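Local coordinates for S-M checkpoint control protein rad4 (Schizosaccharomyces pombe, PDB 4BU0), which couples DNA damage signalling to cell-cycle control as an adaptor, binding phosphorylated crb2 through its BRCT domains, and is also essential for DNA replication, at residues 106-111 with 133-138; 110-115 with 141-146. All blocks are in the same frame, centred on the assembly; numbering follows the deposited sequence.

Contact 1: residues 106-111 with 133-138; sequences RVCLTN and PDLTRD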
loop_
_atom_site.group_PDB
_atom_site.type_symbol
_atom_site.label_atom_id
_atom_site.label_comp_id
_atom_site.label_asym_id
_atom_site.label_seq_id
_atom_site.Cartn_x
_atom_site.Cartn_y
_atom_site.Cartn_z
ATOM N N ARG A 106 2.319 8.728 2.651
ATOM C CA ARG A 106 2.277 10.012 3.366
ATOM C C ARG A 106 2.367 11.016 2.254
ATOM O O ARG A 106 3.421 11.136 1.624
ATOM C CB ARG A 106 3.428 10.128 4.369
ATOM C CG ARG A 106 3.343 9.049 5.448
ATOM C CD ARG A 106 4.444 9.192 6.505
ATOM N NE ARG A 106 4.138 10.282 7.432
ATOM C CZ ARG A 106 3.345 10.171 8.496
ATOM N NH1 ARG A 106 2.778 9.004 8.796
ATOM N NH2 ARG A 106 3.106 11.225 9.263
ATOM N N VAL A 107 1.225 11.585 1.894
ATOM C CA VAL A 107 1.093 12.393 0.699
ATOM C C VAL A 107 0.994 13.874 1.023
ATOM O O VAL A 107 0.167 14.284 1.850
ATOM C CB VAL A 107 -0.156 11.946 -0.106
ATOM C CG1 VAL A 107 -0.272 12.731 -1.411
ATOM C CG2 VAL A 107 -0.120 10.439 -0.402
ATOM N N CYS A 108 1.799 14.663 0.311
ATOM C CA CYS A 108 1.838 16.122 0.426
ATOM C C CYS A 108 1.487 16.668 -0.941
ATOM O O CYS A 108 1.687 15.969 -1.946
ATOM C CB CYS A 108 3.250 16.526 0.861
ATOM S SG CYS A 108 3.460 18.281 1.246
ATOM N N LEU A 109 0.946 17.895 -0.992
ATOM C CA LEU A 109 0.573 18.559 -2.250
ATOM C C LEU A 109 1.314 19.877 -2.449
ATOM O O LEU A 109 1.640 20.532 -1.460
ATOM C CB LEU A 109 -0.963 18.895 -2.198
ATOM C CG LEU A 109 -1.906 17.773 -1.801
ATOM C CD1 LEU A 109 -3.377 18.221 -1.901
ATOM C CD2 LEU A 109 -1.724 16.544 -2.695
ATOM N N THR A 110 1.532 20.290 -3.697
ATOM C CA THR A 110 2.059 21.632 -3.945
ATOM C C THR A 110 1.508 22.181 -5.236
ATOM O O THR A 110 1.331 21.437 -6.204
ATOM C CB THR A 110 3.606 21.692 -3.942
ATOM O OG1 THR A 110 4.052 23.063 -3.996
ATOM C CG2 THR A 110 4.260 20.918 -5.079
ATOM N N ASN A 111 1.201 23.496 -5.246
ATOM C CA ASN A 111 0.808 24.192 -6.486
ATOM C C ASN A 111 -0.454 23.630 -7.125
ATOM O O ASN A 111 -0.498 23.415 -8.352
ATOM C CB ASN A 111 1.968 24.164 -7.509
ATOM C CG ASN A 111 3.249 24.827 -7.042
ATOM O OD1 ASN A 111 3.236 25.710 -6.192
ATOM N ND2 ASN A 111 4.382 24.349 -7.547
ATOM N N PRO A 133 0.060 18.286 5.354
ATOM C CA PRO A 133 -0.010 19.678 4.887
ATOM C C PRO A 133 1.392 20.269 4.640
ATOM O O PRO A 133 1.597 21.012 3.685
ATOM C CB PRO A 133 -0.694 20.399 6.056
ATOM C CG PRO A 133 -1.478 19.322 6.739
ATOM C CD PRO A 133 -0.583 18.119 6.669
ATOM N N ASP A 134 2.356 19.914 5.520
ATOM C CA ASP A 134 3.749 20.370 5.403
ATOM C C ASP A 134 4.605 19.278 4.807
ATOM O O ASP A 134 4.329 18.091 5.056
ATOM C CB ASP A 134 4.306 20.710 6.799
ATOM C CG ASP A 134 3.470 21.693 7.590
ATOM O OD1 ASP A 134 2.980 22.667 6.994
ATOM O OD2 ASP A 134 3.347 21.509 8.828
ATOM N N LEU A 135 5.647 19.656 4.063
ATOM C CA LEU A 135 6.567 18.655 3.533
ATOM C C LEU A 135 7.643 18.384 4.570
ATOM O O LEU A 135 8.283 19.328 5.053
ATOM C CB LEU A 135 7.201 19.122 2.215
ATOM C CG LEU A 135 8.074 18.084 1.529
ATOM C CD1 LEU A 135 7.243 16.984 0.847
ATOM C CD2 LEU A 135 8.926 18.730 0.476
ATOM N N THR A 136 7.813 17.118 4.914
ATOM C CA THR A 136 8.860 16.642 5.823
ATOM C C THR A 136 9.561 15.485 5.154
ATOM O O THR A 136 9.085 14.937 4.145
ATOM C CB THR A 136 8.313 16.240 7.192
ATOM O OG1 THR A 136 7.344 15.232 6.989
ATOM C CG2 THR A 136 7.684 17.409 7.955
ATOM N N ARG A 137 10.720 15.091 5.718
ATOM C CA ARG A 137 11.551 14.066 5.090
ATOM C C ARG A 137 10.868 12.688 5.037
ATOM O O ARG A 137 11.321 11.859 4.262
ATOM C CB ARG A 137 12.958 13.969 5.755
ATOM C CG ARG A 137 12.982 13.842 7.260
ATOM C CD ARG A 137 14.380 14.174 7.783
ATOM N NE ARG A 137 14.503 13.868 9.208
ATOM C CZ ARG A 137 14.923 12.706 9.694
ATOM N NH1 ARG A 137 15.265 11.719 8.874
ATOM N NH2 ARG A 137 14.997 12.519 11.006
ATOM N N ASP A 138 9.807 12.462 5.803
ATOM C CA ASP A 138 9.132 11.164 5.798
ATOM C C ASP A 138 7.935 11.135 4.836
ATOM O O ASP A 138 7.251 10.104 4.742
ATOM C CB ASP A 138 8.721 10.751 7.209
ATOM C CG ASP A 138 7.724 11.635 7.886
ATOM O OD1 ASP A 138 7.659 12.820 7.540
ATOM O OD2 ASP A 138 7.059 11.159 8.825
HETATM O O HOH W 1 4.969 13.094 7.613
HETATM O O HOH W 2 0.080 19.444 1.311
#
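C108 and P133 bring strand 106-110 and the loop 133-138 to a CA-CA distance of 6.0 Å, and R106 and D138 lie farther apart, with no direct hydrogen bond joining the two backbones. C108 holds SG anti to its backbone N (chi1 -173°), which sets the sulphur against the backbone of the loop, 3.8 Å from L135 N. CD1 of L135 reaches back to both SG and CB of C108, a small apolar contact that a compact, buried cysteine suits well. At the more exposed end of the contact a long, flexible arginine meets an exposed acid: R106 NE lies 3.4 Å from D138 OD2, a salt bridge of charges alone, since the oxygen sits well out of the guanidinium plane. A water in that plane takes the N-H of R106 NE at 2.9 Å and donates to D138 OD1 at 2.7 Å. The aliphatic CD of R106 rests 3.4 Å from D138 O. A second water accepts from L109 N beside P133 O. Strand 141-144 pairs with strand 106-110 alongside, helix 116-126 packs on V107 and L109, and helix 150-157 closes over C108 and L135 through K151 and Y154.

Contact 2: residues 110-115 with 141-146; sequences TNIGQP and HLIAGT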
loop_
_atom_site.group_PDB
_atom_site.type_symbol
_atom_site.label_atom_id
_atom_site.label_comp_id
_atom_site.label_asym_id
_atom_site.label_seq_id
_atom_site.Cartn_x
_atom_site.Cartn_y
_atom_site.Cartn_z
ATOM N N THR A 110 1.532 20.290 -3.697
ATOM C CA THR A 110 2.059 21.632 -3.945
ATOM C C THR A 110 1.508 22.181 -5.236
ATOM O O THR A 110 1.331 21.437 -6.204
ATOM C CB THR A 110 3.606 21.692 -3.942
ATOM O OG1 THR A 110 4.052 23.063 -3.996
ATOM C CG2 THR A 110 4.260 20.918 -5.079
ATOM N N ASN A 111 1.201 23.496 -5.246
ATOM C CA ASN A 111 0.808 24.192 -6.486
ATOM C C ASN A 111 -0.454 23.630 -7.125
ATOM O O ASN A 111 -0.498 23.415 -8.352
ATOM C CB ASN A 111 1.968 24.164 -7.509
ATOM C CG ASN A 111 3.249 24.827 -7.042
ATOM O OD1 ASN A 111 3.236 25.710 -6.192
ATOM N ND2 ASN A 111 4.382 24.349 -7.547
ATOM N N ILE A 112 -1.452 23.357 -6.298
ATOM C CA ILE A 112 -2.748 22.873 -6.763
ATOM C C ILE A 112 -3.787 23.804 -6.167
ATOM O O ILE A 112 -3.766 24.067 -4.963
ATOM C CB ILE A 112 -3.009 21.380 -6.390
ATOM C CG1 ILE A 112 -1.924 20.466 -6.991
ATOM C CG2 ILE A 112 -4.423 20.932 -6.833
ATOM C CD1 ILE A 112 -1.867 19.080 -6.329
ATOM N N GLY A 113 -4.687 24.283 -7.018
ATOM C CA GLY A 113 -5.749 25.172 -6.586
ATOM C C GLY A 113 -6.964 24.459 -6.044
ATOM O O GLY A 113 -7.081 23.236 -6.130
ATOM N N GLN A 114 -7.904 25.243 -5.520
ATOM C CA GLN A 114 -9.164 24.752 -4.999
ATOM C C GLN A 114 -10.219 24.757 -6.093
ATOM O O GLN A 114 -10.123 25.594 -6.997
ATOM C CB GLN A 114 -9.643 25.612 -3.817
ATOM C CG GLN A 114 -8.742 25.487 -2.583
ATOM C CD GLN A 114 -8.798 24.150 -1.887
ATOM O OE1 GLN A 114 -9.301 23.143 -2.405
ATOM N NE2 GLN A 114 -8.203 24.097 -0.708
ATOM N N PRO A 115 -11.209 23.842 -6.035
ATOM C CA PRO A 115 -11.450 22.834 -4.990
ATOM C C PRO A 115 -10.662 21.512 -5.170
ATOM O O PRO A 115 -10.806 20.640 -4.322
ATOM C CB PRO A 115 -12.959 22.591 -5.107
ATOM C CG PRO A 115 -13.234 22.758 -6.574
ATOM C CD PRO A 115 -12.290 23.829 -7.050
ATOM N N HIS A 141 5.150 10.782 -1.102
ATOM C CA HIS A 141 4.772 11.308 -2.406
ATOM C C HIS A 141 4.387 12.739 -2.304
ATOM O O HIS A 141 3.542 13.071 -1.482
ATOM C CB HIS A 141 3.559 10.549 -3.006
ATOM C CG HIS A 141 3.799 9.077 -3.196
ATOM N ND1 HIS A 141 3.740 8.188 -2.122
ATOM C CD2 HIS A 141 4.144 8.393 -4.320
ATOM C CE1 HIS A 141 4.014 6.983 -2.637
ATOM N NE2 HIS A 141 4.265 7.062 -3.955
ATOM N N LEU A 142 4.978 13.572 -3.157
ATOM C CA LEU A 142 4.543 14.947 -3.298
ATOM C C LEU A 142 3.785 15.052 -4.620
ATOM O O LEU A 142 4.394 14.820 -5.656
ATOM C CB LEU A 142 5.770 15.894 -3.301
ATOM C CG LEU A 142 5.422 17.355 -3.610
ATOM C CD1 LEU A 142 4.586 17.959 -2.525
ATOM C CD2 LEU A 142 6.700 18.184 -3.839
ATOM N N ILE A 143 2.486 15.362 -4.579
ATOM C CA ILE A 143 1.721 15.556 -5.813
ATOM C C ILE A 143 1.855 17.019 -6.166
ATOM O O ILE A 143 1.454 17.885 -5.363
ATOM C CB ILE A 143 0.253 15.137 -5.627
ATOM C CG1 ILE A 143 0.146 13.631 -5.248
ATOM C CG2 ILE A 143 -0.515 15.455 -6.933
ATOM C CD1 ILE A 143 -1.283 13.223 -4.859
ATOM N N ALA A 144 2.407 17.307 -7.344
ATOM C CA ALA A 144 2.705 18.677 -7.724
ATOM C C ALA A 144 1.917 19.113 -8.938
ATOM O O ALA A 144 1.781 18.334 -9.877
ATOM C CB ALA A 144 4.197 18.798 -8.025
ATOM N N GLY A 145 1.374 20.329 -8.886
ATOM C CA GLY A 145 0.673 20.890 -10.042
ATOM C C GLY A 145 1.659 21.433 -11.062
ATOM O O GLY A 145 1.377 21.419 -12.263
ATOM N N THR A 146 2.818 21.928 -10.580
ATOM C CA THR A 146 3.915 22.457 -11.406
ATOM C C THR A 146 5.239 22.095 -10.764
ATOM O O THR A 146 5.291 21.912 -9.551
ATOM C CB THR A 146 3.826 23.986 -11.603
ATOM O OG1 THR A 146 3.892 24.635 -10.337
ATOM C CG2 THR A 146 2.595 24.431 -12.392
#
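T110 pairs with A144 in a parallel bridge: T110 N donates to I143 O at 2.9 Å, and T110 O accepts from G145 N, nearly straight at 163°. Outward along the threonine, CB lies 4.1 Å from L142 CD1. CG2 faces the neighbouring strand, meeting A144 CB at 3.6 Å and both methyls of L142 at 3.9 Å. The other branch, OG1, stands anti to the backbone N (chi1 -172°) and bonds the modified side chain of the bound phosphopeptide, so this β-branched residue serves packing with its methyl and recognition with its hydroxyl. N111 follows with positive phi (61°), a turn that asparagine tolerates well. Its ND2 donates to T146 O at 3.3 Å from above the carbonyl plane, though that oxygen lies in the amide plane of N111, and ND2 also bonds S148 O. G145 CA sits so close to N111 O, in a CA-H...O contact, that a CB there would clash, which suits glycine to the place. I112 extends CD1 to I143 CG2 at 3.9 Å, an apolar contact on the face of the strand pair opposite T110 and A144. With N111 N also bonding the modified side chain, the turn after strand 106-110 forms part of the phosphopeptide site of the second BRCT domain, as in other phosphate-binding BRCT repeats.

Overall arrangement
Both contacts start from strand 106-110, share T110 and N111, and belong to the second BRCT domain, with centres 10 Å apart. Contact 2 is largely main-chain work, tying the end of that strand to its parallel neighbour 141-144 by backbone bonds, apolar side-chain contacts and one asparagine amide bond beyond the strand end. Contact 1 instead joins the same strand to a loop outside the sheet, using sulphur packing in its buried part and charge and water at its more exposed end. C108 links the two, since its backbone probably hydrogen-bonds H141 and I143. Each is partly buried, and each borders the bound peptide: D134 and L135 in contact 1 bond its backbone, while T110 and N111 hold its modified side chain.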